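Local structure of response regulator receiver protein (Sinorhizobium medicae, 2RDM) at residues A[19-24]-A[106-111]; A[57-62]-A[90-95]; A[72-77]-A[96-101]. The protein probably receives a phosphoryl group from a partner histidine kinase, as a response regulator in a two-component signalling pathway. The protein carries 1 engineered substitution. All coordinates share one frame; numbering follows the deposited sequence.

All three contacts lie in one CheY-like receiver domain, a five-stranded parallel sheet flanked by helices. Interaction 1 joins helix 15-27 to the start of helix 110-122, spanning most of the chain; the others fall within that span. Interactions 2 and 3 alternate along the chain (57-62, 72-77, 90-95, 96-101) and touch where Trp93 NE1 lies 2.8 Å from Ser101 OG, probably hydrogen-bonded. Their centres are about 14 Å apart, against about 18 Å for interactions 1 and 2. Interactions 1 and 3, centres about 22 Å apart, flank the chain's centre; the first meets the second subunit, the last the third, and interaction 2 both, so the contacts sit where the fold meets its assembly.

Interaction 1 (A[19-24]-A[106-111]); sequences LDFEST and KPFTSA
Phe21 swings its CG beside its own backbone N and anti to the carbonyl carbon (chi1 -60°), while Phe108 places CG between backbone N and carbonyl carbon (chi1 57°), and these choices bring the two rings side by side. The contact belongs to the CheY-like receiver fold, where helix 15-27 and helix 110-122 cover the same face of the central parallel sheet. The two side chains cross at about a right angle, yet their ring planes end only 11° apart. The rings are strongly offset, with little overlap and centroids 5.7 Å apart. The touch is confined to a few carbons: Phe21 CE1 lies 3.7 Å from Phe108 CZ, and Phe21 CZ is 3.8 Å from the same Phe108 CZ. The pair is plain hydrophobic packing between a helix and the loop that leads into another helix. Both rings also touch Ile85 of strand 82-86, and Phe21 meets Leu10 and Leu113 as well, so it lies between helix 110-122, through Leu113, and the sheet. Phe108 follows Lys106 and Pro107, the lysine-proline pair with a cis peptide bond familiar in receiver domains. Thr109 is the N-cap of helix 110-122, and Gln112 OE1 returns a bond to Thr109 N. Further along, the two helices meet directly through small side chains. The second subunit packs beside this corner, Ala5 on Pro107 and Gly29 on Thr109, and its Ala28 O takes a weak hydrogen bond from Ser110 OG. The methyl CG2 of Thr24, anti to its backbone N, reaches Ser110 CB at 3.7 Å and lies 4.0 Å from Ser110 O.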
ATOM      1  N   LEU A  19      -5.110 -29.807 -13.040  1.00 55.98           N
ATOM      2  CA  LEU A  19      -6.297 -30.322 -12.337  1.00 58.37           C
ATOM      3  C   LEU A  19      -6.316 -29.954 -10.840  1.00 55.63           C
ATOM      4  O   LEU A  19      -7.383 -29.753 -10.255  1.00 54.75           O
ATOM      5  CB  LEU A  19      -6.428 -31.846 -12.528  1.00 60.12           C
ATOM      6  CG  LEU A  19      -7.197 -32.455 -13.722  1.00 65.27           C
ATOM      7  CD1 LEU A  19      -8.658 -32.002 -13.766  1.00 67.91           C
ATOM      8  CD2 LEU A  19      -6.521 -32.216 -15.080  1.00 67.30           C
ATOM      9  N   ASP A  20      -5.125 -29.866 -10.244  1.00 54.54           N
ATOM     10  CA  ASP A  20      -4.929 -29.443  -8.859  1.00 50.64           C
ATOM     11  C   ASP A  20      -5.288 -27.971  -8.694  1.00 47.77           C
ATOM     12  O   ASP A  20      -6.082 -27.619  -7.819  1.00 46.18           O
ATOM     13  CB  ASP A  20      -3.470 -29.670  -8.453  1.00 52.83           C
ATOM     14  CG  ASP A  20      -3.226 -29.484  -6.974  1.00 61.35           C
ATOM     15  OD1 ASP A  20      -4.175 -29.647  -6.177  1.00 74.95           O
ATOM     16  OD2 ASP A  20      -2.069 -29.189  -6.608  1.00 64.58           O
ATOM     17  N   PHE A  21      -4.704 -27.120  -9.541  1.00 44.64           N
ATOM     18  CA  PHE A  21      -5.005 -25.694  -9.527  1.00 41.49           C
ATOM     19  C   PHE A  21      -6.461 -25.455  -9.912  1.00 36.24           C
ATOM     20  O   PHE A  21      -7.132 -24.628  -9.293  1.00 41.87           O
ATOM     21  CB  PHE A  21      -4.057 -24.895 -10.440  1.00 39.27           C
ATOM     22  CG  PHE A  21      -2.599 -24.997 -10.057  1.00 39.36           C
ATOM     23  CD1 PHE A  21      -2.205 -24.946  -8.719  1.00 42.96           C
ATOM     24  CD2 PHE A  21      -1.618 -25.125 -11.036  1.00 43.47           C
ATOM     25  CE1 PHE A  21      -0.859 -25.039  -8.365  1.00 44.20           C
ATOM     26  CE2 PHE A  21      -0.267 -25.225 -10.688  1.00 42.34           C
ATOM     27  CZ  PHE A  21       0.110 -25.178  -9.352  1.00 41.22           C
ATOM     28  N   GLU A  22      -6.949 -26.204 -10.907  1.00 36.79           N
ATOM     29  CA  GLU A  22      -8.324 -26.064 -11.391  1.00 40.68           C
ATOM     30  C   GLU A  22      -9.344 -26.343 -10.296  1.00 39.64           C
ATOM     31  O   GLU A  22     -10.264 -25.548 -10.102  1.00 43.63           O
ATOM     32  CB  GLU A  22      -8.587 -26.972 -12.603  1.00 40.75           C
ATOM     33  CG  GLU A  22      -9.995 -26.881 -13.179  1.00 43.39           C
ATOM     34  CD  GLU A  22     -10.111 -27.470 -14.579  1.00 49.83           C
ATOM     35  OE1 GLU A  22      -9.200 -28.215 -15.019  1.00 56.24           O
ATOM     36  OE2 GLU A  22     -11.124 -27.178 -15.246  1.00 52.57           O
ATOM     37  N   SER A  23      -9.178 -27.463  -9.585  1.00 41.32           N
ATOM     38  CA  SER A  23     -10.127 -27.844  -8.532  1.00 40.17           C
ATOM     39  C   SER A  23     -10.056 -26.918  -7.322  1.00 38.83           C
ATOM     40  O   SER A  23     -11.080 -26.638  -6.708  1.00 40.33           O
ATOM     41  CB  SER A  23      -9.960 -29.304  -8.107  1.00 43.45           C
ATOM     42  OG  SER A  23      -8.625 -29.571  -7.726  1.00 47.65           O
ATOM     43  N   THR A  24      -8.849 -26.444  -6.998  1.00 38.26           N
ATOM     44  CA  THR A  24      -8.650 -25.408  -5.975  1.00 39.29           C
ATOM     45  C   THR A  24      -9.481 -24.169  -6.300  1.00 35.47           C
ATOM     46  O   THR A  24     -10.236 -23.679  -5.460  1.00 35.41           O
ATOM     47  CB  THR A  24      -7.148 -25.043  -5.821  1.00 39.48           C
ATOM     48  OG1 THR A  24      -6.445 -26.170  -5.292  1.00 44.84           O
ATOM     49  CG2 THR A  24      -6.942 -23.856  -4.884  1.00 40.28           C
ATOM     50  N   LYS A 106       6.797 -22.240  -6.372  1.00 41.60           N
ATOM     51  CA  LYS A 106       6.635 -23.543  -5.729  1.00 43.04           C
ATOM     52  C   LYS A 106       7.704 -23.756  -4.649  1.00 42.66           C
ATOM     53  O   LYS A 106       8.867 -23.414  -4.863  1.00 46.99           O
ATOM     54  CB  LYS A 106       6.670 -24.657  -6.780  1.00 44.60           C
ATOM     55  CG  LYS A 106       5.508 -24.587  -7.761  1.00 53.25           C
ATOM     56  CD  LYS A 106       5.715 -25.525  -8.930  1.00 56.86           C
ATOM     57  CE  LYS A 106       4.690 -25.278 -10.009  1.00 55.48           C
ATOM     58  NZ  LYS A 106       5.077 -25.981 -11.258  1.00 60.53           N
ATOM     59  N   PRO A 107       7.305 -24.274  -3.467  1.00 41.98           N
ATOM     60  CA  PRO A 107       5.938 -24.660  -3.124  1.00 40.30           C
ATOM     61  C   PRO A 107       5.094 -23.492  -2.605  1.00 35.69           C
ATOM     62  O   PRO A 107       5.612 -22.582  -1.953  1.00 35.91           O
ATOM     63  CB  PRO A 107       6.142 -25.685  -2.011  1.00 40.35           C
ATOM     64  CG  PRO A 107       7.410 -25.264  -1.345  1.00 42.91           C
ATOM     65  CD  PRO A 107       8.241 -24.524  -2.354  1.00 44.04           C
ATOM     66  N   PHE A 108       3.807 -23.527  -2.933  1.00 35.84           N
ATOM     67  CA  PHE A 108       2.822 -22.631  -2.338  1.00 34.84           C
ATOM     68  C   PHE A 108       1.551 -23.418  -2.102  1.00 37.08           C
ATOM     69  O   PHE A 108       1.353 -24.485  -2.691  1.00 39.12           O
ATOM     70  CB  PHE A 108       2.572 -21.382  -3.211  1.00 29.90           C
ATOM     71  CG  PHE A 108       2.118 -21.692  -4.604  1.00 31.84           C
ATOM     72  CD1 PHE A 108       0.760 -21.811  -4.892  1.00 30.01           C
ATOM     73  CD2 PHE A 108       3.040 -21.836  -5.637  1.00 37.70           C
ATOM     74  CE1 PHE A 108       0.336 -22.111  -6.182  1.00 40.50           C
ATOM     75  CE2 PHE A 108       2.621 -22.121  -6.928  1.00 37.41           C
ATOM     76  CZ  PHE A 108       1.269 -22.263  -7.194  1.00 36.44           C
ATOM     77  N   THR A 109       0.680 -22.889  -1.251  1.00 33.37           N
ATOM     78  CA  THR A 109      -0.503 -23.612  -0.842  1.00 31.92           C
ATOM     79  C   THR A 109      -1.717 -23.154  -1.628  1.00 32.59           C
ATOM     80  O   THR A 109      -1.686 -22.121  -2.296  1.00 30.43           O
ATOM     81  CB  THR A 109      -0.786 -23.387   0.641  1.00 34.84           C
ATOM     82  OG1 THR A 109      -1.113 -22.009   0.845  1.00 30.52           O
ATOM     83  CG2 THR A 109       0.453 -23.739   1.463  1.00 31.32           C
ATOM     84  N   SER A 110      -2.783 -23.936  -1.526  1.00 34.61           N
ATOM     85  CA  SER A 110      -4.083 -23.576  -2.075  1.00 33.71           C
ATOM     86  C   SER A 110      -4.584 -22.236  -1.537  1.00 35.07           C
ATOM     87  O   SER A 110      -5.126 -21.426  -2.291  1.00 31.06           O
ATOM     88  CB  SER A 110      -5.095 -24.683  -1.766  1.00 37.80           C
ATOM     89  OG  SER A 110      -5.197 -24.890  -0.361  1.00 45.57           O
ATOM     90  N   ALA A 111      -4.405 -22.009  -0.238  1.00 32.59           N
ATOM     91  CA  ALA A 111      -4.784 -20.739   0.388  1.00 30.31           C
ATOM     92  C   ALA A 111      -4.054 -19.557  -0.244  1.00 32.90           C
ATOM     93  O   ALA A 111      -4.659 -18.525  -0.518  1.00 28.09           O
ATOM     94  CB  ALA A 111      -4.516 -20.787   1.879  1.00 29.50           C
TER

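Interaction 2 (A[57-62]-A[90-95]); sequences DIRFCQ and ALEWAS
The loop after strand 53-57, whose last residue, Asp57, is the predicted phosphorylation site of the receiver domain, carries Arg59, which faces Glu92 in the type I turn that leads toward helix 93-96. Asp57 is unmodified here; it lies close to Asp12, and Asp57 OD2 accepts from the backbone N of Asp13. Two residues on, the Arg59 side chain, extended from CG to NE, reaches across to Glu92 and crosses it at about a right angle. Arg59 NH2 stands 3.7 Å from Glu92 OE2 and 4.0 Å from Glu92 OE1. The salt bridge is long and purely electrostatic: OE2 is displaced from the guanidinium plane, to a place where no N-H is aimed. The guanidinium and carboxylate planes are 28° apart, but with the oxygen off the guanidinium plane the two groups do not pair in a fork. Glu92 gets there with CG beside its backbone N (chi1 -50°) and the next bond extended. Its other oxygen, OE1, comes within 4.3 Å of Ile58 CG2, a loose contact of a carboxylate oxygen with a methyl group. Glu92 is inside the turn from Ala90 to Trp93, closed by Trp93 N bonded to Ala90 O at 3.0 Å. A glycerol, probably from the crystallisation liquor, takes a hydrogen bond from Arg59 N. The third subunit closes on the far end of the segment, where its Arg71 and Arg74 bond to Ser95 O and Ala94 O. Within the chain, Ile58 packs against Tyr84 and Ser86 of strand 82-86, while Trp67 of helix 66-76 is touched by Ile58, Glu92 and Trp93, bringing that helix, the central sheet and the turn before helix 93-96 together.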
ATOM      1  N   ASP A  57       1.521 -20.260 -15.874  1.00 28.00           N
ATOM      2  CA  ASP A  57       2.944 -20.668 -15.793  1.00 32.30           C
ATOM      3  C   ASP A  57       3.871 -19.676 -16.475  1.00 32.94           C
ATOM      4  O   ASP A  57       3.460 -18.986 -17.392  1.00 30.73           O
ATOM      5  CB  ASP A  57       3.181 -21.980 -16.543  1.00 35.35           C
ATOM      6  CG  ASP A  57       2.558 -23.167 -15.883  1.00 45.88           C
ATOM      7  OD1 ASP A  57       1.899 -23.010 -14.833  1.00 46.43           O
ATOM      8  OD2 ASP A  57       2.734 -24.273 -16.443  1.00 46.26           O
ATOM      9  N   ILE A  58       5.149 -19.682 -16.096  1.00 31.34           N
ATOM     10  CA  ILE A  58       6.148 -18.884 -16.803  1.00 34.71           C
ATOM     11  C   ILE A  58       6.616 -19.617 -18.060  1.00 41.27           C
ATOM     12  O   ILE A  58       6.666 -19.031 -19.142  1.00 43.17           O
ATOM     13  CB  ILE A  58       7.365 -18.532 -15.886  1.00 38.31           C
ATOM     14  CG1 ILE A  58       6.928 -17.601 -14.754  1.00 40.05           C
ATOM     15  CG2 ILE A  58       8.511 -17.902 -16.683  1.00 44.52           C
ATOM     16  CD1 ILE A  58       5.925 -16.574 -15.195  1.00 43.22           C
ATOM     17  N   ARG A  59       6.951 -20.896 -17.912  1.00 40.47           N
ATOM     18  CA  ARG A  59       7.491 -21.679 -19.017  1.00 47.32           C
ATOM     19  C   ARG A  59       6.472 -22.694 -19.519  1.00 42.97           C
ATOM     20  O   ARG A  59       5.846 -23.401 -18.732  1.00 45.54           O
ATOM     21  CB  ARG A  59       8.771 -22.411 -18.593  1.00 49.13           C
ATOM     22  CG  ARG A  59       9.843 -21.536 -17.968  1.00 59.43           C
ATOM     23  CD  ARG A  59      10.958 -22.392 -17.379  1.00 62.04           C
ATOM     24  NE  ARG A  59      11.847 -21.632 -16.498  1.00 77.65           N
ATOM     25  CZ  ARG A  59      13.070 -21.216 -16.826  1.00 85.38           C
ATOM     26  NH1 ARG A  59      13.579 -21.480 -18.025  1.00 88.08           N
ATOM     27  NH2 ARG A  59      13.793 -20.533 -15.946  1.00 88.07           N
ATOM     28  N   PHE A  60       6.307 -22.757 -20.835  1.00 39.74           N
ATOM     29  CA  PHE A  60       5.542 -23.818 -21.463  1.00 37.94           C
ATOM     30  C   PHE A  60       6.500 -24.653 -22.306  1.00 43.93           C
ATOM     31  O   PHE A  60       7.699 -24.368 -22.318  1.00 44.49           O
ATOM     32  CB  PHE A  60       4.410 -23.225 -22.287  1.00 35.03           C
ATOM     33  CG  PHE A  60       3.395 -22.475 -21.449  1.00 36.23           C
ATOM     34  CD1 PHE A  60       2.447 -23.173 -20.702  1.00 35.29           C
ATOM     35  CD2 PHE A  60       3.416 -21.084 -21.383  1.00 36.94           C
ATOM     36  CE1 PHE A  60       1.513 -22.493 -19.916  1.00 40.18           C
ATOM     37  CE2 PHE A  60       2.483 -20.394 -20.596  1.00 32.04           C
ATOM     38  CZ  PHE A  60       1.540 -21.100 -19.867  1.00 32.13           C
ATOM     39  N   CYS A  61       5.991 -25.686 -22.980  1.00 47.84           N
ATOM     40  CA  CYS A  61       6.839 -26.548 -23.823  1.00 53.36           C
ATOM     41  C   CYS A  61       7.503 -25.728 -24.925  1.00 53.10           C
ATOM     42  O   CYS A  61       8.694 -25.900 -25.204  1.00 53.57           O
ATOM     43  CB  CYS A  61       6.034 -27.698 -24.434  1.00 55.00           C
ATOM     44  SG  CYS A  61       5.319 -28.840 -23.230  1.00 68.26           S
ATOM     45  N   GLN A  62       6.716 -24.828 -25.516  1.00 51.22           N
ATOM     46  CA  GLN A  62       7.179 -23.941 -26.578  0.50 52.43           C
ATOM     47  C   GLN A  62       6.747 -22.498 -26.292  1.00 53.63           C
ATOM     48  O   GLN A  62       5.780 -22.278 -25.550  1.00 47.49           O
ATOM     49  CB  GLN A  62       6.618 -24.402 -27.932  0.50 54.13           C
ATOM     50  CG  GLN A  62       7.242 -25.690 -28.490  0.50 54.42           C
ATOM     51  CD  GLN A  62       8.731 -25.563 -28.765  0.50 52.15           C
ATOM     52  OE1 GLN A  62       9.187 -24.579 -29.346  0.50 54.22           O
ATOM     53  NE2 GLN A  62       9.497 -26.566 -28.349  0.50 48.07           N
ATOM     54  N   ALA A  90      12.079 -16.944  -9.890  1.00 82.11           N
ATOM     55  CA  ALA A  90      11.044 -15.968  -9.700  1.00 79.37           C
ATOM     56  C   ALA A  90      11.647 -14.604  -9.849  1.00 77.38           C
ATOM     57  O   ALA A  90      10.943 -13.640  -9.993  1.00 79.24           O
ATOM     58  CB  ALA A  90      10.386 -16.144  -8.354  1.00 77.31           C
ATOM     59  N   LEU A  91      12.977 -14.538  -9.845  1.00 74.65           N
ATOM     60  CA  LEU A  91      13.691 -13.256  -9.909  1.00 66.88           C
ATOM     61  C   LEU A  91      13.537 -12.602 -11.282  1.00 58.96           C
ATOM     62  O   LEU A  91      13.701 -11.391 -11.417  1.00 61.16           O
ATOM     63  CB  LEU A  91      15.172 -13.425  -9.535  1.00 68.65           C
ATOM     64  CG  LEU A  91      15.955 -12.198  -9.036  1.00 68.66           C
ATOM     65  CD1 LEU A  91      15.330 -11.568  -7.786  1.00 67.07           C
ATOM     66  CD2 LEU A  91      17.407 -12.566  -8.775  1.00 69.16           C
ATOM     67  N   GLU A  92      13.200 -13.415 -12.286  1.00 49.35           N
ATOM     68  CA  GLU A  92      12.867 -12.943 -13.631  1.00 44.64           C
ATOM     69  C   GLU A  92      11.603 -12.072 -13.641  1.00 33.68           C
ATOM     70  O   GLU A  92      11.406 -11.283 -14.558  1.00 37.64           O
ATOM     71  CB  GLU A  92      12.659 -14.123 -14.579  1.00 46.16           C
ATOM     72  CG  GLU A  92      13.773 -15.159 -14.552  1.00 63.16           C
ATOM     73  CD  GLU A  92      13.386 -16.442 -15.261  1.00 72.76           C
ATOM     74  OE1 GLU A  92      12.306 -17.000 -14.956  1.00 75.86           O
ATOM     75  OE2 GLU A  92      14.166 -16.896 -16.124  1.00 82.64           O
ATOM     76  N   TRP A  93      10.758 -12.228 -12.626  1.00 32.47           N
ATOM     77  CA  TRP A  93       9.566 -11.373 -12.462  1.00 30.55           C
ATOM     78  C   TRP A  93       9.925  -9.893 -12.323  1.00 32.24           C
ATOM     79  O   TRP A  93       9.195  -9.021 -12.806  1.00 31.64           O
ATOM     80  CB  TRP A  93       8.759 -11.848 -11.255  1.00 29.37           C
ATOM     81  CG  TRP A  93       7.543 -11.022 -10.885  1.00 30.71           C
ATOM     82  CD1 TRP A  93       6.289 -11.124 -11.417  1.00 29.78           C
ATOM     83  CD2 TRP A  93       7.470 -10.018  -9.868  1.00 27.61           C
ATOM     84  NE1 TRP A  93       5.438 -10.220 -10.805  1.00 28.05           N
ATOM     85  CE2 TRP A  93       6.139  -9.530  -9.852  1.00 28.44           C
ATOM     86  CE3 TRP A  93       8.402  -9.468  -8.975  1.00 27.72           C
ATOM     87  CZ2 TRP A  93       5.723  -8.538  -8.971  1.00 32.48           C
ATOM     88  CZ3 TRP A  93       7.991  -8.480  -8.104  1.00 35.06           C
ATOM     89  CH2 TRP A  93       6.654  -8.022  -8.104  1.00 31.15           C
ATOM     90  N   ALA A  94      11.047  -9.610 -11.662  1.00 31.16           N
ATOM     91  CA  ALA A  94      11.481  -8.233 -11.433  1.00 31.86           C
ATOM     92  C   ALA A  94      11.725  -7.476 -12.738  1.00 30.36           C
ATOM     93  O   ALA A  94      11.575  -6.261 -12.787  1.00 34.12           O
ATOM     94  CB  ALA A  94      12.724  -8.209 -10.571  1.00 33.18           C
ATOM     95  N   SER A  95      12.080  -8.205 -13.795  1.00 27.57           N
ATOM     96  CA  SER A  95      12.313  -7.602 -15.096  1.00 29.38           C
ATOM     97  C   SER A  95      11.226  -7.895 -16.140  1.00 31.75           C
ATOM     98  O   SER A  95      11.153  -7.202 -17.153  1.00 31.92           O
ATOM     99  CB  SER A  95      13.678  -8.020 -15.636  1.00 35.33           C
ATOM    100  OG  SER A  95      13.765  -9.424 -15.657  1.00 35.11           O
TER

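Interaction 3 (A[72-77]-A[96-101]); sequences VAREID and NGVPDS
Pro99 O is gripped by both end nitrogens of Arg74, with NH1 at 2.8 Å and NH2 at 2.9 Å from this one carbonyl oxygen. The contact ties helix 66-76 of the receiver domain to the type II turn Val98-Ser101, which leads into edge strand 102-105. The oxygen lies in the guanidinium plane and between the two N-H groups, so neither bond is straight: the N-H...O angles are 148° and 142°. Arg74 reaches the turn by a bend at chi2 (-77°) followed by an extended bond. Val98, coming from the opposite direction, lays CG2 over one guanidinium face, 3.6 Å from Arg74 NH1 and offset toward the rim of the group. At the edge sits a water in line with the plane, weakly bonded to Arg74 NH2 at 2.9 Å and lying close to Asp100 O. Outside the pair, Arg74 NE bonds to Met80 O, and NH1 also serves Ala94 O of the third subunit, which packs over this region. All three nitrogens of the buried guanidinium therefore have partners, and the bonds to Met80 and Pro99 hold its plane from both ends. Asp100 OD2 lies 5.5 Å from Arg74 NH2, too far for contact, and its charge may at most add a weak attraction. A leucine in place of Arg74 would probably leave Pro99 O without its two donors, and Met80 O and Ala94 O of the third subunit without theirs, and so weaken the tie between helix 66-76 and the turn. The turn is also fastened from within: Ser101 OG donates to Val98 O at 2.8 Å and meets Trp93 NE1 in a further hydrogen bond.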
ATOM      1  N   VAL A  72      -0.433  -9.782 -23.265  1.00 32.75           N
ATOM      2  CA  VAL A  72      -1.654  -9.862 -24.089  1.00 33.65           C
ATOM      3  C   VAL A  72      -2.905  -9.607 -23.241  1.00 29.73           C
ATOM      4  O   VAL A  72      -3.768  -8.795 -23.615  1.00 32.23           O
ATOM      5  CB  VAL A  72      -1.753 -11.206 -24.834  1.00 31.79           C
ATOM      6  CG1 VAL A  72      -3.068 -11.308 -25.577  1.00 30.52           C
ATOM      7  CG2 VAL A  72      -0.595 -11.342 -25.814  1.00 29.77           C
ATOM      8  N   ALA A  73      -2.975 -10.260 -22.080  1.00 29.29           N
ATOM      9  CA  ALA A  73      -4.102 -10.045 -21.144  1.00 29.41           C
ATOM     10  C   ALA A  73      -4.260  -8.574 -20.784  1.00 30.56           C
ATOM     11  O   ALA A  73      -5.383  -8.042 -20.774  1.00 29.76           O
ATOM     12  CB  ALA A  73      -3.943 -10.916 -19.876  1.00 26.11           C
ATOM     13  N   ARG A  74      -3.139  -7.899 -20.540  1.00 29.24           N
ATOM     14  CA  ARG A  74      -3.169  -6.479 -20.155  1.00 29.37           C
ATOM     15  C   ARG A  74      -3.452  -5.507 -21.302  1.00 31.21           C
ATOM     16  O   ARG A  74      -3.966  -4.411 -21.074  1.00 33.06           O
ATOM     17  CB  ARG A  74      -1.894  -6.109 -19.403  1.00 27.86           C
ATOM     18  CG  ARG A  74      -1.837  -6.699 -17.989  1.00 28.23           C
ATOM     19  CD  ARG A  74      -2.720  -5.906 -17.036  1.00 29.50           C
ATOM     20  NE  ARG A  74      -2.638  -6.374 -15.655  1.00 27.59           N
ATOM     21  CZ  ARG A  74      -1.721  -5.982 -14.767  1.00 25.38           C
ATOM     22  NH1 ARG A  74      -0.774  -5.108 -15.089  1.00 26.12           N
ATOM     23  NH2 ARG A  74      -1.755  -6.461 -13.541  1.00 23.91           N
ATOM     24  N   GLU A  75      -3.122  -5.909 -22.526  1.00 32.33           N
ATOM     25  CA  GLU A  75      -3.571  -5.177 -23.722  1.00 38.34           C
ATOM     26  C   GLU A  75      -5.102  -5.186 -23.846  1.00 38.15           C
ATOM     27  O   GLU A  75      -5.713  -4.160 -24.150  1.00 43.69           O
ATOM     28  CB  GLU A  75      -2.941  -5.764 -24.985  1.00 38.32           C
ATOM     29  CG  GLU A  75      -1.480  -5.403 -25.168  1.00 40.09           C
ATOM     30  CD  GLU A  75      -0.783  -6.285 -26.189  1.00 53.32           C
ATOM     31  OE1 GLU A  75      -1.477  -6.961 -26.982  1.00 53.01           O
ATOM     32  OE2 GLU A  75       0.469  -6.305 -26.192  1.00 48.31           O
ATOM     33  N   ILE A  76      -5.710  -6.341 -23.581  1.00 36.90           N
ATOM     34  CA  ILE A  76      -7.162  -6.502 -23.614  1.00 39.95           C
ATOM     35  C   ILE A  76      -7.808  -5.769 -22.441  1.00 40.92           C
ATOM     36  O   ILE A  76      -8.794  -5.042 -22.619  1.00 39.23           O
ATOM     37  CB  ILE A  76      -7.543  -8.013 -23.667  1.00 43.32           C
ATOM     38  CG1 ILE A  76      -7.255  -8.562 -25.068  1.00 45.01           C
ATOM     39  CG2 ILE A  76      -9.016  -8.262 -23.320  1.00 42.86           C
ATOM     40  CD1 ILE A  76      -6.619  -9.914 -25.085  1.00 45.34           C
ATOM     41  N   ASP A  77      -7.233  -5.933 -21.251  1.00 32.86           N
ATOM     42  CA  ASP A  77      -7.772  -5.304 -20.053  1.00 31.11           C
ATOM     43  C   ASP A  77      -6.611  -4.865 -19.177  1.00 35.38           C
ATOM     44  O   ASP A  77      -5.970  -5.702 -18.547  1.00 31.70           O
ATOM     45  CB  ASP A  77      -8.684  -6.288 -19.315  1.00 32.18           C
ATOM     46  CG  ASP A  77      -9.236  -5.738 -17.996  1.00 36.06           C
ATOM     47  OD1 ASP A  77      -8.991  -4.566 -17.632  1.00 38.25           O
ATOM     48  OD2 ASP A  77      -9.933  -6.513 -17.311  1.00 41.99           O
ATOM     49  N   ASN A  96      10.385  -8.900 -15.894  1.00 32.34           N
ATOM     50  CA  ASN A  96       9.432  -9.360 -16.911  1.00 31.96           C
ATOM     51  C   ASN A  96       7.953  -9.303 -16.521  1.00 29.95           C
ATOM     52  O   ASN A  96       7.089  -9.305 -17.397  1.00 32.36           O
ATOM     53  CB  ASN A  96       9.763 -10.780 -17.360  1.00 31.99           C
ATOM     54  CG  ASN A  96      11.114 -10.884 -18.023  1.00 38.84           C
ATOM     55  OD1 ASN A  96      11.297 -10.440 -19.151  1.00 39.35           O
ATOM     56  ND2 ASN A  96      12.067 -11.479 -17.324  1.00 42.94           N
ATOM     57  N   GLY A  97       7.670  -9.288 -15.220  1.00 27.14           N
ATOM     58  CA  GLY A  97       6.283  -9.252 -14.731  1.00 28.95           C
ATOM     59  C   GLY A  97       5.644  -7.918 -15.038  1.00 26.43           C
ATOM     60  O   GLY A  97       6.336  -6.919 -15.188  1.00 26.99           O
ATOM     61  N   VAL A  98       4.314  -7.904 -15.152  1.00 30.43           N
ATOM     62  CA  VAL A  98       3.579  -6.671 -15.387  1.00 26.99           C
ATOM     63  C   VAL A  98       3.277  -5.976 -14.051  1.00 26.74           C
ATOM     64  O   VAL A  98       3.276  -6.614 -13.001  1.00 26.23           O
ATOM     65  CB  VAL A  98       2.248  -6.924 -16.182  1.00 23.30           C
ATOM     66  CG1 VAL A  98       2.545  -7.373 -17.607  1.00 29.71           C
ATOM     67  CG2 VAL A  98       1.347  -7.936 -15.480  1.00 25.62           C
ATOM     68  N   PRO A  99       3.014  -4.662 -14.071  1.00 26.10           N
ATOM     69  CA  PRO A  99       2.768  -4.032 -12.776  1.00 28.00           C
ATOM     70  C   PRO A  99       1.573  -4.631 -12.040  1.00 30.51           C
ATOM     71  O   PRO A  99       0.610  -5.048 -12.683  1.00 32.70           O
ATOM     72  CB  PRO A  99       2.463  -2.596 -13.162  1.00 29.84           C
ATOM     73  CG  PRO A  99       3.160  -2.406 -14.464  1.00 28.34           C
ATOM     74  CD  PRO A  99       2.950  -3.680 -15.168  1.00 28.32           C
ATOM     75  N   ASP A 100       1.662  -4.665 -10.709  1.00 31.01           N
ATOM     76  CA  ASP A 100       0.609  -5.150  -9.806  1.00 33.98           C
ATOM     77  C   ASP A 100       0.235  -6.625  -9.941  1.00 31.04           C
ATOM     78  O   ASP A 100      -0.845  -7.036  -9.516  1.00 32.37           O
ATOM     79  CB  ASP A 100      -0.659  -4.273  -9.887  1.00 33.67           C
ATOM     80  CG  ASP A 100      -0.374  -2.825  -9.613  1.00 44.10           C
ATOM     81  OD1 ASP A 100       0.226  -2.531  -8.560  1.00 44.84           O
ATOM     82  OD2 ASP A 100      -0.744  -1.984 -10.452  1.00 51.51           O
ATOM     83  N   SER A 101       1.127  -7.415 -10.530  1.00 29.86           N
ATOM     84  CA  SER A 101       0.928  -8.844 -10.610  1.00 25.51           C
ATOM     85  C   SER A 101       1.506  -9.482  -9.353  1.00 25.61           C
ATOM     86  O   SER A 101       2.210  -8.812  -8.583  1.00 26.40           O
ATOM     87  CB  SER A 101       1.610  -9.384 -11.857  1.00 24.57           C
ATOM     88  OG  SER A 101       3.019  -9.113 -11.793  1.00 29.02           O
TER
HETATM   89  O   HOH W   1      -2.807  -7.940 -11.247  1.00 27.74           O